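Local coordinates for protein type-2Aa cytolytic delta-endotoxin (Bacillus thuringiensis serovar kyushuensis, PDB 1CBY) that kills the larvae of dipteran insects by making pores in the epithelial cell membrane of the midgut, at residues Ala190-Val195 and Glu214-Ala219; Lys140-Asn145 and Tyr167-Leu172. All blocks are in the same frame, centred on the assembly; numbering follows the deposited sequence. Where two conformers were deposited one is given.

Contact 1 of 2, residues Ala190-Val195 and Glu214-Ala219; sequences AFEVSV and EVKMKA
Phe191 and Met217 lie side by side, pointing the same way from neighbouring antiparallel strands of the central sheet of this Cyt toxin, an alpha/beta fold whose sheet is covered by helices. They form a non-hydrogen-bonded pair and make a Met-aromatic contact: Met217 SD stands 4.6 Å from the centroid of the Phe191 ring, oblique to it, and Met217 CG touches Phe191 CE1. The Phe191 ring swings towards the partner strand because its CG sits anti to its own carbonyl carbon, beside the backbone N (chi1 -73°). It therefore also reaches Val215, with CD1 3.7 Å from Val215 CG1. Val193, the partner of Val215, shares this buried apolar face, where both valines touch Phe143; beta-branched and aromatic residues suit a strand whose one side faces the core.

Ala190, Glu192, Ser194, Glu214, Lys216 and Lys218 use the other face, polar and partly exposed along most of its length but buried at the Ala190-Lys218 end, where Phe75 covers Ala190. There the small CB of Ala190 lies 4.3 Å from Lys218 CE, and the lysine chain bends at chi3 (-72°) so that its end comes back over the first strand. Between the strands, backbone bonds are paired at Ala190-Lys218, Glu192-Lys216 and Ser194-Glu214; Lys216 N to Glu192 O, 3.0 Å, is nearly straight at its hydrogen (171°). Lys218 NZ is also bonded to Phe75 O, so the buried ammonium has a carbonyl as well as a carboxylate to hold it. Its salt bridge runs diagonally, from NZ to the anti lone pair of Glu192 OE2 at 2.7 Å.

Contact 2 of 2, residues Lys140-Asn145 and Tyr167-Leu172; sequences KGTFTN and YYYNIL
Gly141 and Thr142, where helix 129-141 gives way to a turn, lie against the aromatic side chains of strand 165-175. This is helix-to-sheet packing of the alpha/beta toxin fold: tyrosines on the strand offer flat ring surface to Thr142, while their hydroxyls meet polar backbone, side chains and water. Gly141 O approaches the phenol end of Tyr169, 3.5 Å from its OH, but the polar partners are elsewhere: Gln149 bonds to both this carbonyl and this hydroxyl.

Thr142 carries most of the contact. Its CA stands 4.0 Å from the centroid of the Tyr169 ring, only 17° off the ring normal, a CH-pi contact over the face. CG2, anti to the backbone N, sits 3.8 Å from Tyr169 CG and also meets CB, while OG1 lies over the same ring towards its rim and meets Ile171 CD1 at 3.4 Å. A bond to Thr138 O, in the helix backbone, satisfies this buried hydroxyl. The carbonyl of Thr142 lies at the edge of the Tyr167 ring, 3.0 Å from its OH, within bonding distance.

Phe143 points its CB away from the strand, yet its CD1 passes 3.9 Å from Tyr167 OH. A water bridges its carbonyl to that phenol, 3.0 Å from Phe143 O and 2.7 Å from Tyr167 OH. Thr144 OG1 turns back to the carbonyl of Lys140, whose side chain makes a salt bridge to Asp147 of the second subunit.

Around this turn, Phe143 inserts against helix 107-122, and Thr142 touches Phe191 of strand 183-195.

In the fold
The two contacts lie in series along the chain, their centres 9 Å apart, and share one sheet: strand 165-175 of contact 2 pairs antiparallel with strand 183-195 of contact 1. Phe191 N stands 2.9 Å from Tyr169 O, and Val193 O lies equally far from Tyr167 N, both probable hydrogen bonds. Contact 2 brings the turn after helix 129-141 onto the apolar face formed in contact 1, where Thr142 CG2 packs 3.7 Å from Phe191 CD2. Asn170 OD1 meets Ala190 CB on the other face. Both lie away from the sites where proteolytic processing stops; of the four segments, 140-145 alone meets the second subunit, through Lys140 and Asn145.

Contact 1 of 2, residues Ala190-Val195 and Glu214-Ala219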
# COMPACT_ATOMS: atom_id res chain seq x y z
N ALA A 190 9.60 8.65 -11.92
CA ALA A 190 9.12 9.96 -11.53
C ALA A 190 8.31 10.59 -12.64
O ALA A 190 8.74 10.64 -13.80
CB ALA A 190 10.27 10.86 -11.15
N PHE A 191 7.11 11.04 -12.30
CA PHE A 191 6.22 11.68 -13.26
C PHE A 191 6.13 13.18 -13.00
O PHE A 191 6.02 13.61 -11.85
CB PHE A 191 4.80 11.11 -13.13
CG PHE A 191 4.64 9.72 -13.65
CD1 PHE A 191 4.76 9.45 -15.01
CD2 PHE A 191 4.29 8.68 -12.79
CE1 PHE A 191 4.54 8.17 -15.51
CE2 PHE A 191 4.07 7.39 -13.28
CZ PHE A 191 4.19 7.14 -14.64
N GLU A 192 6.18 13.97 -14.06
CA GLU A 192 6.01 15.41 -13.95
C GLU A 192 4.65 15.61 -14.60
O GLU A 192 4.52 15.50 -15.82
CB GLU A 192 7.08 16.16 -14.72
CG GLU A 192 8.48 16.04 -14.13
CD GLU A 192 9.48 16.99 -14.76
OE1 GLU A 192 9.06 17.86 -15.56
OE2 GLU A 192 10.68 16.88 -14.45
N VAL A 193 3.63 15.81 -13.78
CA VAL A 193 2.26 15.97 -14.26
C VAL A 193 1.76 17.42 -14.30
O VAL A 193 2.05 18.21 -13.41
CB VAL A 193 1.29 15.14 -13.39
CG1 VAL A 193 -0.13 15.18 -13.96
CG2 VAL A 193 1.79 13.72 -13.26
N SER A 194 1.00 17.74 -15.34
CA SER A 194 0.42 19.06 -15.52
C SER A 194 -1.01 18.83 -16.04
O SER A 194 -1.21 18.03 -16.96
CB SER A 194 1.24 19.87 -16.53
OG SER A 194 0.68 21.15 -16.76
N VAL A 195 -1.98 19.49 -15.42
CA VAL A 195 -3.39 19.34 -15.80
C VAL A 195 -4.03 20.71 -16.02
O VAL A 195 -3.77 21.65 -15.28
CB VAL A 195 -4.21 18.62 -14.70
CG1 VAL A 195 -5.50 18.08 -15.29
CG2 VAL A 195 -3.41 17.51 -14.07
N GLU A 214 -0.45 16.61 -19.59
CA GLU A 214 0.93 16.74 -20.04
C GLU A 214 1.66 15.92 -18.99
O GLU A 214 1.62 16.25 -17.80
CB GLU A 214 1.39 18.20 -20.03
CG GLU A 214 2.88 18.39 -20.32
CD GLU A 214 3.33 17.75 -21.63
OE1 GLU A 214 3.17 18.38 -22.69
OE2 GLU A 214 3.86 16.61 -21.58
N VAL A 215 2.25 14.81 -19.41
CA VAL A 215 2.93 13.93 -18.48
C VAL A 215 4.31 13.58 -18.99
O VAL A 215 4.46 13.05 -20.09
CB VAL A 215 2.14 12.61 -18.27
CG1 VAL A 215 2.93 11.65 -17.38
CG2 VAL A 215 0.78 12.89 -17.67
N LYS A 216 5.33 13.93 -18.20
CA LYS A 216 6.69 13.59 -18.56
C LYS A 216 7.09 12.47 -17.61
O LYS A 216 6.69 12.47 -16.44
CB LYS A 216 7.63 14.78 -18.41
CG LYS A 216 9.07 14.43 -18.76
CD LYS A 216 9.91 15.64 -19.04
CE LYS A 216 11.30 15.20 -19.44
NZ LYS A 216 12.17 16.35 -19.76
N MET A 217 7.84 11.50 -18.12
CA MET A 217 8.25 10.36 -17.32
C MET A 217 9.77 10.20 -17.34
O MET A 217 10.41 10.34 -18.38
CB MET A 217 7.58 9.10 -17.88
CG MET A 217 7.69 7.86 -17.01
SD MET A 217 6.72 6.48 -17.67
CE MET A 217 7.97 5.21 -17.75
N LYS A 218 10.34 9.95 -16.17
CA LYS A 218 11.78 9.75 -16.02
C LYS A 218 11.95 8.44 -15.29
O LYS A 218 11.50 8.29 -14.15
CB LYS A 218 12.40 10.91 -15.23
CG LYS A 218 12.38 12.23 -15.98
CD LYS A 218 12.68 13.41 -15.06
CE LYS A 218 11.51 13.69 -14.13
NZ LYS A 218 11.81 14.79 -13.17
N ALA A 219 12.57 7.47 -15.96
CA ALA A 219 12.74 6.14 -15.38
C ALA A 219 13.94 5.39 -15.94
O ALA A 219 14.40 5.66 -17.05
CB ALA A 219 11.49 5.32 -15.59

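Contact 2 of 2, residues Lys140-Asn145 and Tyr167-Leu172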
# COMPACT_ATOMS: atom_id res chain seq x y z
N LYS A 140 -2.58 4.30 -11.00
CA LYS A 140 -3.87 4.95 -10.78
C LYS A 140 -3.75 5.98 -9.66
O LYS A 140 -4.30 7.08 -9.75
CB LYS A 140 -4.94 3.92 -10.40
CG LYS A 140 -5.38 2.99 -11.51
CD LYS A 140 -6.48 2.07 -11.00
CE LYS A 140 -7.02 1.15 -12.07
NZ LYS A 140 -8.07 0.25 -11.51
N GLY A 141 -3.00 5.62 -8.62
CA GLY A 141 -2.81 6.50 -7.48
C GLY A 141 -2.02 7.76 -7.80
O GLY A 141 -2.00 8.70 -7.02
N THR A 142 -1.35 7.76 -8.95
CA THR A 142 -0.57 8.90 -9.38
C THR A 142 -1.49 9.99 -9.94
O THR A 142 -1.10 11.15 -10.05
CB THR A 142 0.46 8.48 -10.45
OG1 THR A 142 1.35 7.50 -9.89
CG2 THR A 142 1.28 9.67 -10.94
N PHE A 143 -2.73 9.62 -10.27
CA PHE A 143 -3.67 10.58 -10.83
C PHE A 143 -4.99 10.69 -10.08
O PHE A 143 -5.71 11.67 -10.26
CB PHE A 143 -3.95 10.24 -12.31
CG PHE A 143 -2.72 10.15 -13.16
CD1 PHE A 143 -2.15 11.29 -13.72
CD2 PHE A 143 -2.10 8.93 -13.38
CE1 PHE A 143 -0.99 11.22 -14.49
CE2 PHE A 143 -0.94 8.84 -14.14
CZ PHE A 143 -0.38 9.99 -14.69
N THR A 144 -5.32 9.69 -9.27
CA THR A 144 -6.57 9.69 -8.52
C THR A 144 -6.33 9.55 -7.02
O THR A 144 -5.26 9.11 -6.58
CB THR A 144 -7.55 8.55 -8.99
OG1 THR A 144 -6.89 7.28 -8.95
CG2 THR A 144 -8.06 8.81 -10.40
N ASN A 145 -7.33 9.93 -6.23
CA ASN A 145 -7.26 9.87 -4.78
C ASN A 145 -6.11 10.69 -4.22
O ASN A 145 -5.55 10.35 -3.18
CB ASN A 145 -7.18 8.42 -4.30
CG ASN A 145 -8.49 7.68 -4.46
OD1 ASN A 145 -9.56 8.26 -4.34
ND2 ASN A 145 -8.40 6.38 -4.73
N TYR A 167 2.49 18.98 -10.63
CA TYR A 167 3.07 18.29 -9.48
C TYR A 167 4.08 17.22 -9.86
O TYR A 167 4.14 16.78 -11.01
CB TYR A 167 1.98 17.70 -8.57
CG TYR A 167 1.02 16.72 -9.23
CD1 TYR A 167 1.33 15.36 -9.30
CD2 TYR A 167 -0.20 17.15 -9.74
CE1 TYR A 167 0.43 14.45 -9.86
CE2 TYR A 167 -1.11 16.25 -10.30
CZ TYR A 167 -0.78 14.90 -10.36
OH TYR A 167 -1.67 14.00 -10.91
N TYR A 168 4.92 16.86 -8.90
CA TYR A 168 5.92 15.83 -9.10
C TYR A 168 5.44 14.63 -8.29
O TYR A 168 4.90 14.80 -7.20
CB TYR A 168 7.27 16.29 -8.57
CG TYR A 168 7.85 17.46 -9.32
CD1 TYR A 168 7.76 17.54 -10.71
CD2 TYR A 168 8.51 18.49 -8.65
CE1 TYR A 168 8.32 18.60 -11.41
CE2 TYR A 168 9.07 19.56 -9.35
CZ TYR A 168 8.97 19.60 -10.72
OH TYR A 168 9.55 20.64 -11.42
N TYR A 169 5.62 13.44 -8.84
CA TYR A 169 5.22 12.22 -8.15
C TYR A 169 6.34 11.22 -8.32
O TYR A 169 6.68 10.84 -9.44
CB TYR A 169 3.92 11.69 -8.74
CG TYR A 169 3.16 10.78 -7.81
CD1 TYR A 169 3.60 9.49 -7.55
CD2 TYR A 169 1.98 11.21 -7.20
CE1 TYR A 169 2.89 8.64 -6.71
CE2 TYR A 169 1.26 10.36 -6.35
CZ TYR A 169 1.72 9.08 -6.12
OH TYR A 169 1.01 8.23 -5.31
N ASN A 170 6.94 10.82 -7.21
CA ASN A 170 8.06 9.88 -7.23
C ASN A 170 7.63 8.52 -6.73
O ASN A 170 7.03 8.39 -5.66
CB ASN A 170 9.21 10.40 -6.38
CG ASN A 170 9.61 11.82 -6.74
OD1 ASN A 170 9.69 12.18 -7.92
ND2 ASN A 170 9.87 12.64 -5.73
N ILE A 171 7.99 7.49 -7.50
CA ILE A 171 7.66 6.10 -7.21
C ILE A 171 8.93 5.26 -7.38
O ILE A 171 9.82 5.63 -8.15
CB ILE A 171 6.62 5.56 -8.24
CG1 ILE A 171 5.33 6.37 -8.16
CG2 ILE A 171 6.31 4.10 -7.98
CD1 ILE A 171 4.36 6.08 -9.29
N LEU A 172 9.04 4.17 -6.63
CA LEU A 172 10.19 3.29 -6.76
C LEU A 172 9.71 1.86 -6.63
O LEU A 172 9.11 1.49 -5.62
CB LEU A 172 11.27 3.57 -5.71
CG LEU A 172 12.51 2.68 -5.88
CD1 LEU A 172 13.77 3.52 -6.02
CD2 LEU A 172 12.64 1.70 -4.72
O HOH W 1 -4.14 13.63 -11.90